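Local coordinates for glutamine synthetase (Streptomyces coelicolor, PDB 4BAX), which is a member of the glutamine synthetase family, joining a beta-grasp domain to a catalytic domain in an assembly of ten chains, at residues V81-T84 with H89-N92; A6-I11 with L59-S64; K19-T24 with S46-E51. All coordinates share one frame; numbering follows the deposited sequence.

Contact 1: V81-T84 with H89-N92; sequences VLDT and HPSN
A tight beta turn folds back on the C-terminal part of strand 75-82: Val81 meets His89 and Asn92, the first and last residues of a type I turn that leads toward helix 94-103. The carbonyl oxygen of Val81 holds both. His89 N donates to Val81 O over 3.0 Å in an almost straight bond (169° at the hydrogen), while Asn92 ND2 reaches Val81 O over 3.3 Å from the other face of the carbonyl plane. The Asn92 amide has further partners: ND2 also bonds Glu80 OE1, and OD1 caps the backbone N of Ala95 in helix 94-103. Inside the turn, Asn92 N bonds His89 O at 2.9 Å.

The His89 side chain runs alongside that of Val81, its CB 3.7 Å from Val81 CG1. With CG anti to the backbone N (chi1 -173°), the His89 ring follows, its CG 4.0 Å from Val81 CG1, and ND1 accepts from Ser91 N at 3.0 Å, close to the ring plane. NE2 meets the Gln49 carbonyl, which fixes the ring at both nitrogens. The Asp83 side chain crosses that of His89 at about a right angle, OD1 approaching His89 CD2 to 3.6 Å, carboxylate and ring planes 53° apart.

One carbonyl thus ties a strand to a turn by backbone and side chain together, and Asn92 carries the link on into the following helix.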
ATOM      1  N   VAL A  81       5.475 -36.232  32.549  1.00 36.55           N
ATOM      2  CA  VAL A  81       6.117 -37.056  31.535  1.00 36.67           C
ATOM      3  C   VAL A  81       6.884 -38.175  32.219  1.00 36.89           C
ATOM      4  O   VAL A  81       7.668 -37.946  33.157  1.00 36.50           O
ATOM      5  CB  VAL A  81       7.053 -36.215  30.626  1.00 26.21           C
ATOM      6  CG1 VAL A  81       7.678 -37.068  29.532  1.00 26.34           C
ATOM      7  CG2 VAL A  81       6.274 -35.058  30.004  1.00 25.91           C
ATOM      8  N   LEU A  82       6.660 -39.391  31.732  1.00 37.50           N
ATOM      9  CA  LEU A  82       7.300 -40.552  32.314  1.00 38.56           C
ATOM     10  C   LEU A  82       8.086 -41.300  31.268  1.00 40.60           C
ATOM     11  O   LEU A  82       7.762 -41.242  30.076  1.00 40.32           O
ATOM     12  CB  LEU A  82       6.259 -41.499  32.899  1.00 37.96           C
ATOM     13  CG  LEU A  82       5.256 -40.863  33.853  1.00 37.31           C
ATOM     14  CD1 LEU A  82       4.350 -41.969  34.370  1.00 37.62           C
ATOM     15  CD2 LEU A  82       5.931 -40.091  34.988  1.00 36.65           C
ATOM     16  N   ASP A  83       9.082 -42.050  31.745  1.00 42.62           N
ATOM     17  CA  ASP A  83       9.808 -42.987  30.913  1.00 44.55           C
ATOM     18  C   ASP A  83       8.867 -44.162  30.691  1.00 45.13           C
ATOM     19  O   ASP A  83       7.845 -44.265  31.376  1.00 45.47           O
ATOM     20  CB  ASP A  83      11.080 -43.449  31.641  1.00 46.10           C
ATOM     21  CG  ASP A  83      12.265 -42.468  31.480  1.00 46.57           C
ATOM     22  OD1 ASP A  83      12.406 -41.850  30.398  1.00 46.93           O
ATOM     23  OD2 ASP A  83      13.073 -42.332  32.433  1.00 47.82           O
ATOM     24  N   THR A  84       9.226 -45.062  29.775  1.00 46.28           N
ATOM     25  CA  THR A  84       8.389 -46.233  29.443  1.00 46.96           C
ATOM     26  C   THR A  84       8.185 -47.188  30.630  1.00 47.30           C
ATOM     27  O   THR A  84       7.228 -47.955  30.667  1.00 48.02           O
ATOM     28  CB  THR A  84       8.967 -47.016  28.235  1.00 43.63           C
ATOM     29  OG1 THR A  84      10.341 -47.333  28.488  1.00 44.12           O
ATOM     30  CG2 THR A  84       8.900 -46.161  26.976  1.00 42.98           C
ATOM     31  N   HIS A  89      10.437 -38.931  33.869  1.00 40.35           N
ATOM     32  CA  HIS A  89      11.398 -38.560  32.842  1.00 40.01           C
ATOM     33  C   HIS A  89      12.285 -37.487  33.482  1.00 39.26           C
ATOM     34  O   HIS A  89      11.844 -36.817  34.420  1.00 39.67           O
ATOM     35  CB  HIS A  89      10.636 -38.014  31.628  1.00 40.18           C
ATOM     36  CG  HIS A  89      11.502 -37.741  30.439  1.00 40.78           C
ATOM     37  ND1 HIS A  89      12.236 -36.576  30.313  1.00 40.69           N
ATOM     38  CD2 HIS A  89      11.744 -38.465  29.319  1.00 41.07           C
ATOM     39  CE1 HIS A  89      12.902 -36.601  29.173  1.00 40.72           C
ATOM     40  NE2 HIS A  89      12.622 -37.736  28.552  1.00 40.98           N
ATOM     41  N   PRO A  90      13.538 -37.330  33.011  1.00 37.66           N
ATOM     42  CA  PRO A  90      14.438 -36.310  33.580  1.00 36.87           C
ATOM     43  C   PRO A  90      13.880 -34.879  33.494  1.00 35.98           C
ATOM     44  O   PRO A  90      14.144 -34.065  34.381  1.00 36.53           O
ATOM     45  CB  PRO A  90      15.692 -36.449  32.719  1.00 36.38           C
ATOM     46  CG  PRO A  90      15.715 -37.888  32.348  1.00 36.51           C
ATOM     47  CD  PRO A  90      14.267 -38.286  32.161  1.00 36.92           C
ATOM     48  N   SER A  91      13.097 -34.589  32.459  1.00 34.54           N
ATOM     49  CA  SER A  91      12.459 -33.287  32.323  1.00 33.09           C
ATOM     50  C   SER A  91      11.397 -33.046  33.394  1.00 32.10           C
ATOM     51  O   SER A  91      11.048 -31.893  33.664  1.00 31.31           O
ATOM     52  CB  SER A  91      11.858 -33.119  30.929  1.00 33.09           C
ATOM     53  OG  SER A  91      11.126 -34.272  30.568  1.00 33.24           O
ATOM     54  N   ASN A  92      10.867 -34.124  33.982  1.00 31.98           N
ATOM     55  CA  ASN A  92       9.784 -34.014  34.965  1.00 31.54           C
ATOM     56  C   ASN A  92      10.255 -33.309  36.238  1.00 30.86           C
ATOM     57  O   ASN A  92      11.147 -33.808  36.909  1.00 31.04           O
ATOM     58  CB  ASN A  92       9.237 -35.409  35.270  1.00 32.36           C
ATOM     59  CG  ASN A  92       8.008 -35.396  36.180  1.00 33.14           C
ATOM     60  OD1 ASN A  92       7.834 -34.511  37.025  1.00 33.49           O
ATOM     61  ND2 ASN A  92       7.174 -36.412  36.034  1.00 33.28           N
TER

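Contact 2: A6-I11 with L59-S64; sequences AEYIWI and LKPVFS
Over one face of the five-stranded beta-grasp sheet, Trp10 and Tyr8 of strand 3-11 meet Leu59 and Pro61 of strand 56-66. Strand 75-82 separates the two strands within the sheet, so their backbones are not paired; the short segments pass 8.4 Å apart at their closest, with their directions 98° apart, and side chains alone bridge the gap.

Leu59 does most of the touching. Its side chain crosses that of Trp10 at about a right angle and sets both methyls against the indole. Leu59 CD2 sits 3.7 Å from Trp10 CG and lies over one face of the five-membered ring, off-centre, in a CH-pi contact 4.0 Å from the ring centroid. Leu59 CD1 reaches the benzo portion, 3.8 Å from Trp10 CE3. A chi1 of 73°, which places Trp10 CG between the backbone N and the carbonyl carbon, turns this face of the indole toward the leucine. Phe42 stacks on the same side chain, and Cys142 of a neighbouring subunit packs against it as well.

Tyr8 is touched more lightly. Leu59 CB comes to the ring edge, 4.3 Å from Tyr8 CD2 and near the ring plane, and Pro61 CG approaches Tyr8 CE2 to 4.4 Å. The phenol is anchored by its OH to the carbonyl of Pro38, and its ring meets Trp40 edge-to-face. The alternate residues Glu7 and Ile9 instead touch Trp202 of helix 190-210.

Everything exchanged between the two strands is apolar: the aromatic residues find their polar partners in other segments, and this contact itself is held by apolar and CH-pi packing.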
ATOM      1  N   ALA A   6     -10.324 -34.100  24.640  1.00 34.07           N
ATOM      2  CA  ALA A   6      -9.403 -33.892  25.752  1.00 33.39           C
ATOM      3  C   ALA A   6      -8.074 -33.346  25.231  1.00 32.76           C
ATOM      4  O   ALA A   6      -7.412 -33.967  24.390  1.00 32.50           O
ATOM      5  CB  ALA A   6      -9.182 -35.191  26.503  1.00 33.76           C
ATOM      6  N   GLU A   7      -7.682 -32.176  25.729  1.00 32.48           N
ATOM      7  CA  GLU A   7      -6.410 -31.583  25.319  1.00 31.98           C
ATOM      8  C   GLU A   7      -5.314 -31.918  26.317  1.00 30.71           C
ATOM      9  O   GLU A   7      -5.298 -31.408  27.445  1.00 29.97           O
ATOM     10  CB  GLU A   7      -6.543 -30.068  25.188  1.00 32.97           C
ATOM     11  CG  GLU A   7      -5.358 -29.386  24.479  1.00 34.24           C
ATOM     12  CD  GLU A   7      -5.331 -29.583  22.961  1.00 35.50           C
ATOM     13  OE1 GLU A   7      -6.267 -30.191  22.398  1.00 36.14           O
ATOM     14  OE2 GLU A   7      -4.346 -29.157  22.325  1.00 35.93           O
ATOM     15  N   TYR A   8      -4.384 -32.764  25.877  1.00 30.38           N
ATOM     16  CA  TYR A   8      -3.298 -33.210  26.733  1.00 30.27           C
ATOM     17  C   TYR A   8      -2.160 -32.221  26.613  1.00 30.77           C
ATOM     18  O   TYR A   8      -1.647 -31.978  25.521  1.00 31.15           O
ATOM     19  CB  TYR A   8      -2.823 -34.600  26.339  1.00 29.67           C
ATOM     20  CG  TYR A   8      -3.644 -35.735  26.911  1.00 29.06           C
ATOM     21  CD1 TYR A   8      -5.034 -35.749  26.792  1.00 28.47           C
ATOM     22  CD2 TYR A   8      -3.037 -36.815  27.539  1.00 28.93           C
ATOM     23  CE1 TYR A   8      -5.789 -36.804  27.294  1.00 28.29           C
ATOM     24  CE2 TYR A   8      -3.799 -37.880  28.058  1.00 28.56           C
ATOM     25  CZ  TYR A   8      -5.171 -37.869  27.930  1.00 28.34           C
ATOM     26  OH  TYR A   8      -5.921 -38.930  28.439  1.00 28.28           O
ATOM     27  N   ILE A   9      -1.805 -31.634  27.743  1.00 30.59           N
ATOM     28  CA  ILE A   9      -0.822 -30.575  27.813  1.00 29.94           C
ATOM     29  C   ILE A   9       0.341 -31.057  28.655  1.00 29.47           C
ATOM     30  O   ILE A   9       0.140 -31.675  29.713  1.00 30.28           O
ATOM     31  CB  ILE A   9      -1.454 -29.271  28.414  1.00 17.61           C
ATOM     32  CG1 ILE A   9      -2.524 -28.729  27.445  1.00 17.25           C
ATOM     33  CG2 ILE A   9      -0.426 -28.188  28.697  1.00 13.23           C
ATOM     34  CD1 ILE A   9      -3.650 -27.876  28.100  1.00 18.63           C
ATOM     35  N   TRP A  10       1.557 -30.815  28.186  1.00 28.07           N
ATOM     36  CA  TRP A  10       2.703 -31.178  29.000  1.00 27.13           C
ATOM     37  C   TRP A  10       3.838 -30.178  28.816  1.00 26.38           C
ATOM     38  O   TRP A  10       3.734 -29.285  27.978  1.00 25.52           O
ATOM     39  CB  TRP A  10       3.160 -32.623  28.755  1.00 27.20           C
ATOM     40  CG  TRP A  10       3.871 -32.866  27.439  1.00 27.54           C
ATOM     41  CD1 TRP A  10       5.224 -32.923  27.242  1.00 27.60           C
ATOM     42  CD2 TRP A  10       3.271 -33.114  26.156  1.00 27.86           C
ATOM     43  NE1 TRP A  10       5.502 -33.183  25.917  1.00 27.75           N
ATOM     44  CE2 TRP A  10       4.326 -33.305  25.229  1.00 27.86           C
ATOM     45  CE3 TRP A  10       1.952 -33.182  25.697  1.00 28.20           C
ATOM     46  CZ2 TRP A  10       4.101 -33.567  23.873  1.00 28.03           C
ATOM     47  CZ3 TRP A  10       1.729 -33.443  24.337  1.00 28.46           C
ATOM     48  CH2 TRP A  10       2.797 -33.634  23.449  1.00 28.32           C
ATOM     49  N   ILE A  11       4.878 -30.307  29.642  1.00 26.81           N
ATOM     50  CA  ILE A  11       6.067 -29.468  29.579  1.00 27.19           C
ATOM     51  C   ILE A  11       7.223 -30.305  29.044  1.00 27.66           C
ATOM     52  O   ILE A  11       7.437 -31.431  29.486  1.00 27.20           O
ATOM     53  CB  ILE A  11       6.395 -28.887  30.950  1.00 27.84           C
ATOM     54  CG1 ILE A  11       5.343 -27.844  31.317  1.00 28.38           C
ATOM     55  CG2 ILE A  11       7.763 -28.213  30.965  1.00 27.77           C
ATOM     56  CD1 ILE A  11       4.536 -28.230  32.511  1.00 28.85           C
ATOM     57  N   LEU A  59       2.561 -39.946  28.842  1.00 38.92           N
ATOM     58  CA  LEU A  59       1.797 -38.855  29.408  1.00 36.57           C
ATOM     59  C   LEU A  59       0.893 -39.372  30.508  1.00 35.74           C
ATOM     60  O   LEU A  59       0.085 -40.300  30.270  1.00 35.43           O
ATOM     61  CB  LEU A  59       0.965 -38.194  28.313  1.00 35.71           C
ATOM     62  CG  LEU A  59       1.845 -37.424  27.315  1.00 35.12           C
ATOM     63  CD1 LEU A  59       1.056 -36.863  26.114  1.00 34.84           C
ATOM     64  CD2 LEU A  59       2.637 -36.322  28.028  1.00 34.77           C
ATOM     65  N   LYS A  60       1.073 -38.843  31.714  1.00 34.96           N
ATOM     66  CA  LYS A  60       0.239 -39.244  32.816  1.00 34.32           C
ATOM     67  C   LYS A  60      -0.516 -38.028  33.361  1.00 33.45           C
ATOM     68  O   LYS A  60       0.110 -37.105  33.869  1.00 33.39           O
ATOM     69  CB  LYS A  60       1.100 -39.857  33.919  1.00 34.77           C
ATOM     70  CG  LYS A  60       0.323 -40.394  35.076  1.00 36.01           C
ATOM     71  CD  LYS A  60       1.317 -40.769  36.166  1.00 37.68           C
ATOM     72  CE  LYS A  60       0.620 -41.291  37.407  1.00 39.07           C
ATOM     73  NZ  LYS A  60      -0.192 -42.476  36.995  1.00 39.85           N
ATOM     74  N   PRO A  61      -1.859 -38.033  33.258  1.00 32.71           N
ATOM     75  CA  PRO A  61      -2.720 -36.931  33.722  1.00 32.26           C
ATOM     76  C   PRO A  61      -2.499 -36.649  35.209  1.00 32.52           C
ATOM     77  O   PRO A  61      -2.405 -37.595  35.999  1.00 33.02           O
ATOM     78  CB  PRO A  61      -4.143 -37.474  33.503  1.00 32.25           C
ATOM     79  CG  PRO A  61      -4.004 -38.522  32.436  1.00 32.38           C
ATOM     80  CD  PRO A  61      -2.599 -39.031  32.453  1.00 32.50           C
ATOM     81  N   VAL A  62      -2.348 -35.381  35.587  1.00 32.17           N
ATOM     82  CA  VAL A  62      -2.202 -35.037  37.000  1.00 32.46           C
ATOM     83  C   VAL A  62      -3.248 -34.006  37.400  1.00 32.82           C
ATOM     84  O   VAL A  62      -3.535 -33.811  38.586  1.00 32.87           O
ATOM     85  CB  VAL A  62      -0.767 -34.537  37.337  1.00 32.55           C
ATOM     86  CG1 VAL A  62       0.251 -35.605  36.981  1.00 32.42           C
ATOM     87  CG2 VAL A  62      -0.457 -33.235  36.605  1.00 32.36           C
ATOM     88  N   PHE A  63      -3.774 -33.308  36.398  1.00 33.40           N
ATOM     89  CA  PHE A  63      -4.759 -32.262  36.626  1.00 33.95           C
ATOM     90  C   PHE A  63      -5.631 -32.135  35.390  1.00 33.41           C
ATOM     91  O   PHE A  63      -5.128 -32.274  34.278  1.00 32.46           O
ATOM     92  CB  PHE A  63      -4.069 -30.938  36.943  1.00 34.78           C
ATOM     93  CG  PHE A  63      -5.020 -29.772  37.076  1.00 35.87           C
ATOM     94  CD1 PHE A  63      -5.592 -29.484  38.311  1.00 36.77           C
ATOM     95  CD2 PHE A  63      -5.331 -28.955  35.988  1.00 36.05           C
ATOM     96  CE1 PHE A  63      -6.473 -28.411  38.465  1.00 37.31           C
ATOM     97  CE2 PHE A  63      -6.205 -27.878  36.130  1.00 36.52           C
ATOM     98  CZ  PHE A  63      -6.776 -27.605  37.374  1.00 37.10           C
ATOM     99  N   SER A  64      -6.915 -31.822  35.586  1.00 34.00           N
ATOM    100  CA  SER A  64      -7.853 -31.628  34.464  1.00 33.94           C
ATOM    101  C   SER A  64      -8.891 -30.559  34.792  1.00 33.39           C
ATOM    102  O   SER A  64      -9.231 -30.341  35.958  1.00 33.18           O
ATOM    103  CB  SER A  64      -8.540 -32.935  34.049  1.00 34.52           C
ATOM    104  OG  SER A  64      -9.529 -33.309  35.001  1.00 35.19           O
TER

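Contact 3: K19-T24 with S46-E51; sequences KLRSKT and STNQAE
The side chains of Arg21 and Thr47 run antiparallel, one alongside the other, where the loop between strands 40-43 and 56-66 of the beta-grasp domain packs beside strand 20-28, an outermost strand of the sheet within this chain. The methyl of Thr47 faces the flat end of the arginine: CG2 lies 3.8 Å above one face of the guanidinium, nearer its edge than its centre, and is 3.9 Å from Arg21 NE. The aliphatic part joins in, with Arg21 CD 4.0 Å from Thr47 CG2. CG already lies near this methyl, and a bend at chi2 (-76°) brings CD and the guanidinium past it too. From the backbone of the loop, Ser46 O lies 4.0 Å from Arg21 NH2, oblique to the guanidinium plane.

The same chi1 of Thr47 (56°) turns the methyl to Arg21 and OG1 to the loop. OG1 sits between the backbone N and the carbonyl carbon and donates to Gln49 OE1 over 2.7 Å; the carbonyl of Gly44 also lies near and would have to share the one proton.

The charged end of Arg21 is held by residues beyond these segments. NE forms a salt bridge with Asp12 OD2, whereas NH1 and NH2 bond the carbonyls of Tyr141 and Gly138 of a neighbouring subunit. Thr24, farther along the strand, pairs with an antiparallel strand of that subunit, extending the sheet across the interface.

Within the chain, then, the contact is van der Waals packing of a methyl against a guanidinium face, while the polar bonds of that group run to Asp12 and across the subunit boundary.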
ATOM      1  N   LYS A  19       9.220 -25.745  27.401  1.00 30.06           N
ATOM      2  CA  LYS A  19       8.048 -25.265  26.681  1.00 29.90           C
ATOM      3  C   LYS A  19       6.843 -26.191  26.818  1.00 28.80           C
ATOM      4  O   LYS A  19       6.971 -27.411  27.046  1.00 29.05           O
ATOM      5  CB  LYS A  19       8.378 -25.094  25.203  1.00 31.07           C
ATOM      6  CG  LYS A  19       9.676 -24.335  24.925  1.00 31.99           C
ATOM      7  CD  LYS A  19      10.072 -24.437  23.448  1.00 32.74           C
ATOM      8  CE  LYS A  19       8.905 -24.119  22.486  1.00 32.95           C
ATOM      9  NZ  LYS A  19       8.623 -22.656  22.303  1.00 32.87           N
ATOM     10  N   LEU A  20       5.671 -25.583  26.715  1.00 27.12           N
ATOM     11  CA  LEU A  20       4.410 -26.305  26.700  1.00 26.03           C
ATOM     12  C   LEU A  20       4.201 -27.036  25.370  1.00 25.86           C
ATOM     13  O   LEU A  20       4.597 -26.547  24.318  1.00 25.05           O
ATOM     14  CB  LEU A  20       3.241 -25.381  26.987  1.00 25.37           C
ATOM     15  CG  LEU A  20       3.170 -24.872  28.409  1.00 25.35           C
ATOM     16  CD1 LEU A  20       2.521 -23.503  28.393  1.00 24.75           C
ATOM     17  CD2 LEU A  20       2.387 -25.863  29.294  1.00 25.85           C
ATOM     18  N   ARG A  21       3.661 -28.241  25.441  1.00 27.14           N
ATOM     19  CA  ARG A  21       3.245 -28.991  24.261  1.00 28.27           C
ATOM     20  C   ARG A  21       1.806 -29.497  24.463  1.00 28.65           C
ATOM     21  O   ARG A  21       1.339 -29.700  25.605  1.00 28.23           O
ATOM     22  CB  ARG A  21       4.194 -30.149  23.950  1.00 29.13           C
ATOM     23  CG  ARG A  21       5.658 -29.764  23.939  1.00 30.30           C
ATOM     24  CD  ARG A  21       6.039 -29.003  22.684  1.00 30.82           C
ATOM     25  NE  ARG A  21       7.460 -28.708  22.687  1.00 31.65           N
ATOM     26  CZ  ARG A  21       8.177 -28.531  21.582  1.00 32.35           C
ATOM     27  NH1 ARG A  21       7.589 -28.643  20.388  1.00 32.83           N
ATOM     28  NH2 ARG A  21       9.479 -28.268  21.665  1.00 32.01           N
ATOM     29  N   SER A  22       1.096 -29.659  23.357  1.00 29.03           N
ATOM     30  CA  SER A  22      -0.256 -30.155  23.442  1.00 29.35           C
ATOM     31  C   SER A  22      -0.718 -30.880  22.187  1.00 29.86           C
ATOM     32  O   SER A  22      -0.234 -30.610  21.075  1.00 29.98           O
ATOM     33  CB  SER A  22      -1.218 -29.028  23.823  1.00 29.14           C
ATOM     34  OG  SER A  22      -1.786 -28.439  22.674  1.00 29.02           O
ATOM     35  N   LYS A  23      -1.567 -31.883  22.417  1.00 29.91           N
ATOM     36  CA  LYS A  23      -2.369 -32.509  21.374  1.00 29.69           C
ATOM     37  C   LYS A  23      -3.748 -32.959  21.875  1.00 30.15           C
ATOM     38  O   LYS A  23      -3.989 -33.103  23.085  1.00 30.21           O
ATOM     39  CB  LYS A  23      -1.620 -33.651  20.685  1.00 29.36           C
ATOM     40  CG  LYS A  23      -0.880 -34.569  21.574  1.00 29.50           C
ATOM     41  CD  LYS A  23      -0.257 -35.678  20.763  1.00 30.23           C
ATOM     42  CE  LYS A  23       0.552 -36.581  21.670  1.00 31.58           C
ATOM     43  NZ  LYS A  23       0.415 -38.014  21.289  1.00 32.66           N
ATOM     44  N   THR A  24      -4.621 -33.224  20.909  1.00 30.24           N
ATOM     45  CA  THR A  24      -6.014 -33.564  21.150  1.00 29.76           C
ATOM     46  C   THR A  24      -6.288 -35.038  21.059  1.00 30.73           C
ATOM     47  O   THR A  24      -5.891 -35.707  20.085  1.00 31.01           O
ATOM     48  CB  THR A  24      -6.947 -32.860  20.139  1.00 28.67           C
ATOM     49  OG1 THR A  24      -6.619 -31.465  20.037  1.00 28.18           O
ATOM     50  CG2 THR A  24      -8.416 -33.074  20.500  1.00 28.04           C
ATOM     51  N   SER A  46      11.227 -34.974  19.037  1.00 69.19           N
ATOM     52  CA  SER A  46      10.669 -33.725  18.562  1.00 69.80           C
ATOM     53  C   SER A  46      10.538 -32.652  19.651  1.00 71.21           C
ATOM     54  O   SER A  46      10.341 -31.467  19.346  1.00 70.98           O
ATOM     55  CB  SER A  46       9.309 -34.019  17.921  1.00 69.20           C
ATOM     56  OG  SER A  46       9.420 -34.977  16.875  1.00 68.90           O
ATOM     57  N   THR A  47      10.649 -33.065  20.913  1.00 72.80           N
ATOM     58  CA  THR A  47      10.389 -32.155  22.036  1.00 74.10           C
ATOM     59  C   THR A  47      11.571 -31.882  22.987  1.00 75.46           C
ATOM     60  O   THR A  47      11.358 -31.369  24.091  1.00 75.26           O
ATOM     61  CB  THR A  47       9.152 -32.600  22.868  1.00 48.74           C
ATOM     62  OG1 THR A  47       9.334 -33.950  23.318  1.00 49.36           O
ATOM     63  CG2 THR A  47       7.887 -32.523  22.024  1.00 48.18           C
ATOM     64  N   ASN A  48      12.792 -32.242  22.582  1.00 77.09           N
ATOM     65  CA  ASN A  48      13.996 -32.013  23.407  1.00 78.61           C
ATOM     66  C   ASN A  48      13.976 -32.882  24.671  1.00 80.43           C
ATOM     67  O   ASN A  48      14.663 -32.616  25.658  1.00 80.27           O
ATOM     68  CB  ASN A  48      14.144 -30.521  23.751  1.00 78.37           C
ATOM     69  CG  ASN A  48      14.407 -29.660  22.519  1.00 78.30           C
ATOM     70  OD1 ASN A  48      15.089 -30.084  21.590  1.00 78.45           O
ATOM     71  ND2 ASN A  48      13.787 -28.481  22.473  1.00 78.09           N
ATOM     72  N   GLN A  49      13.150 -33.919  24.601  1.00 82.54           N
ATOM     73  CA  GLN A  49      13.017 -34.949  25.622  1.00 84.72           C
ATOM     74  C   GLN A  49      13.595 -36.226  25.055  1.00 87.71           C
ATOM     75  O   GLN A  49      13.314 -37.341  25.504  1.00 87.68           O
ATOM     76  CB  GLN A  49      11.554 -35.082  26.000  1.00 84.03           C
ATOM     77  CG  GLN A  49      11.095 -33.898  26.816  1.00 83.41           C
ATOM     78  CD  GLN A  49       9.609 -33.837  26.958  1.00 83.15           C
ATOM     79  OE1 GLN A  49       8.884 -34.068  25.993  1.00 83.13           O
ATOM     80  NE2 GLN A  49       9.134 -33.534  28.159  1.00 83.04           N
ATOM     81  N   ALA A  50      14.375 -36.024  24.005  1.00 90.71           N
ATOM     82  CA  ALA A  50      15.278 -37.008  23.464  1.00 93.69           C
ATOM     83  C   ALA A  50      16.301 -36.225  22.642  1.00 96.31           C
ATOM     84  O   ALA A  50      17.424 -35.998  23.096  1.00 96.64           O
ATOM     85  CB  ALA A  50      14.534 -37.990  22.578  1.00 93.72           C
ATOM     86  N   GLU A  51      15.869 -35.753  21.467  1.00 98.32           N
ATOM     87  CA  GLU A  51      16.753 -35.302  20.382  1.00100.22           C
ATOM     88  C   GLU A  51      17.753 -36.437  20.087  1.00102.10           C
ATOM     89  O   GLU A  51      18.920 -36.212  19.754  1.00102.42           O
ATOM     90  CB  GLU A  51      17.447 -33.951  20.694  1.00108.96           C
ATOM     91  CG  GLU A  51      16.547 -32.697  20.820  1.00108.63           C
ATOM     92  CD  GLU A  51      15.731 -32.364  19.568  1.00108.39           C
ATOM     93  OE1 GLU A  51      16.166 -32.705  18.449  1.00108.43           O
ATOM     94  OE2 GLU A  51      14.648 -31.758  19.696  1.00108.14           O
TER

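How the contacts relate
All three contacts reach the beta-grasp sheet but differ in depth and chemistry. Contact 2 is the buried one, joining strands 3-11 and 56-66 by apolar side chains alone. Contacts 1 and 3 are partly buried and involve loops: contact 1 relies on hydrogen bonds at the exit from strand 75-82, and contact 3 sets a methyl beside a charged group at a subunit interface. They adjoin one another. Gln49 of the 46-51 loop connects to contact 1 through Ser91, and Val81 CG2 packs 3.6 Å from Trp10 CD1, joining contacts 1 and 2. Between contacts 2 and 3, Glu7 binds the hydroxyls of Ser22 and Thr24 across neighbouring strands.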